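Local coordinates for phosphoribosylamidoimidazole- succinocarboxamide synthase (PDB 1OBD), which catalyses the ATP-dependent ligation of L-aspartate to carboxyaminoimidazole ribotide, giving SAICAR in de novo purine biosynthesis, at the adenosine monophosphate site. Sequence-based numbering; all coordinates share one arbitrary frame.

The adenosine monophosphate site. Residues 62, 76-77, 79, 85, 106-108. With AMP (adenosine monophosphate), chain B.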
# COMPACT_ATOMS: atom_id res chain seq x y z
N GLU A 62 -9.42 3.83 -3.08
CA GLU A 62 -10.56 4.74 -3.05
C GLU A 62 -11.59 4.36 -1.99
O GLU A 62 -12.11 5.23 -1.31
CB GLU A 62 -11.23 4.84 -4.39
CG GLU A 62 -10.31 5.44 -5.45
CD GLU A 62 -11.02 5.55 -6.77
OE1 GLU A 62 -11.71 6.59 -6.97
OE2 GLU A 62 -10.90 4.61 -7.56
N LEU A 76 -6.76 13.28 -2.18
CA LEU A 76 -7.51 13.24 -3.43
C LEU A 76 -8.04 14.60 -3.82
O LEU A 76 -8.58 15.33 -2.99
CB LEU A 76 -8.69 12.30 -3.35
CG LEU A 76 -8.34 10.84 -3.03
CD1 LEU A 76 -9.62 10.00 -2.78
CD2 LEU A 76 -7.48 10.21 -4.10
N VAL A 77 -7.91 14.94 -5.08
CA VAL A 77 -8.66 16.08 -5.62
C VAL A 77 -10.13 15.74 -5.74
O VAL A 77 -10.49 14.74 -6.28
CB VAL A 77 -8.08 16.47 -7.02
CG1 VAL A 77 -8.91 17.60 -7.63
CG2 VAL A 77 -6.63 16.92 -6.91
N ILE A 79 -13.31 15.58 -7.45
CA ILE A 79 -13.79 15.56 -8.83
C ILE A 79 -15.27 15.99 -8.76
O ILE A 79 -16.07 15.39 -8.04
CB ILE A 79 -13.61 14.16 -9.45
CG1 ILE A 79 -12.14 13.75 -9.37
CG2 ILE A 79 -14.16 14.12 -10.92
CD1 ILE A 79 -11.24 14.69 -10.03
N ILE A 85 -11.90 12.29 -13.92
CA ILE A 85 -10.55 12.77 -13.89
C ILE A 85 -10.12 13.36 -15.22
O ILE A 85 -9.31 14.26 -15.26
CB ILE A 85 -9.68 11.56 -13.50
CG1 ILE A 85 -8.27 12.02 -13.19
CG2 ILE A 85 -9.69 10.47 -14.60
CD1 ILE A 85 -7.41 10.90 -12.69
N SER A 106 -6.13 5.47 -12.17
CA SER A 106 -5.45 6.75 -11.93
C SER A 106 -6.16 7.59 -10.91
O SER A 106 -7.38 7.70 -10.92
CB SER A 106 -5.36 7.52 -13.25
OG SER A 106 -4.67 6.82 -14.23
N LEU A 107 -5.37 8.20 -10.07
CA LEU A 107 -5.87 9.11 -9.06
C LEU A 107 -5.22 10.47 -9.22
O LEU A 107 -4.00 10.60 -9.31
CB LEU A 107 -5.59 8.57 -7.68
CG LEU A 107 -6.39 7.31 -7.32
CD1 LEU A 107 -5.95 6.82 -5.95
CD2 LEU A 107 -7.87 7.49 -7.39
N LEU A 108 -6.05 11.50 -9.23
CA LEU A 108 -5.65 12.88 -9.25
C LEU A 108 -5.47 13.34 -7.82
O LEU A 108 -6.41 13.26 -7.02
CB LEU A 108 -6.68 13.73 -9.98
CG LEU A 108 -6.25 15.13 -10.35
CD1 LEU A 108 -5.20 15.06 -11.47
CD2 LEU A 108 -7.45 15.97 -10.79
P AMP B . -16.72 11.06 -6.22
O1P AMP B . -18.24 11.28 -6.07
O2P AMP B . -16.10 10.98 -4.88
O3P AMP B . -16.11 12.24 -7.01
O5' AMP B . -16.43 9.71 -7.06
C5' AMP B . -17.02 9.50 -8.33
C4' AMP B . -16.08 8.73 -9.24
O4' AMP B . -14.90 9.48 -9.51
C3' AMP B . -15.64 7.40 -8.64
O3' AMP B . -15.91 6.34 -9.53
C2' AMP B . -14.15 7.55 -8.38
O2' AMP B . -13.43 6.41 -8.78
C1' AMP B . -13.72 8.76 -9.19
N9 AMP B . -12.80 9.69 -8.50
C8 AMP B . -13.11 10.46 -7.41
N7 AMP B . -12.02 11.19 -7.05
C5 AMP B . -11.02 10.89 -7.90
C6 AMP B . -9.72 11.36 -7.96
N6 AMP B . -9.29 12.26 -7.08
N1 AMP B . -8.92 10.87 -8.98
C2 AMP B . -9.37 9.93 -9.88
N3 AMP B . -10.68 9.46 -9.82
C4 AMP B . -11.48 9.94 -8.82
O HOH W 1 -13.38 12.77 -5.92
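Ile79 lies over one face of the adenine: its CG1 methylene sits 3.6 Å from the centroid of the five-membered ring of AMP, a CH-pi contact. With chi1 at -57°, CG1 stands anti to the carbonyl carbon and is brought over the C5–N7 side of the base, while CG2 is anti to the backbone N. The opposite face belongs to Leu107, whose CD2 methyl is 3.8 Å from AMP C2, and Leu76 adds apolar cover on that side near the amino end. The purine is therefore clamped between aliphatic branches. Ile85 adds to the apolar lining at the C2 end, CD1 approaching AMP C2 to 3.6 Å from the Ile79 side.

Strand 106-110 presents its backbone to the N1 edge of the base. The backbone N-H of Leu108 donates to AMP N1 over 2.9 Å, and the 173° angle at hydrogen makes this bond nearly straight. Two carbonyls approach the exocyclic amine differently: Val77 O, 2.9 Å from AMP N6, stands clear of the base plane towards the Ile79 face, whereas Leu108 O lies almost level with the base.

On helix 53-67, Glu62 reads the ribose. Its chain is extended beyond CG, and OE1 accepts from the 2'-hydroxyl through its syn lone pair, with a short OE1 to AMP O2' distance of 2.5 Å. Such a short bond would be consistent with a strong, charge-assisted interaction.

This is the nucleotide pocket of SAICAR synthase, here modelled with AMP at partial occupancy in a crystal of the ATP complex; AMP may represent the ordered part of ATP or a breakdown product, which the coordinates alone do not distinguish. Its alpha-phosphate is linked indirectly to the protein: a water lies 3.2 Å from the backbone N of Ile79, and the same water is 3.0 Å from phosphate oxygen O3P of AMP.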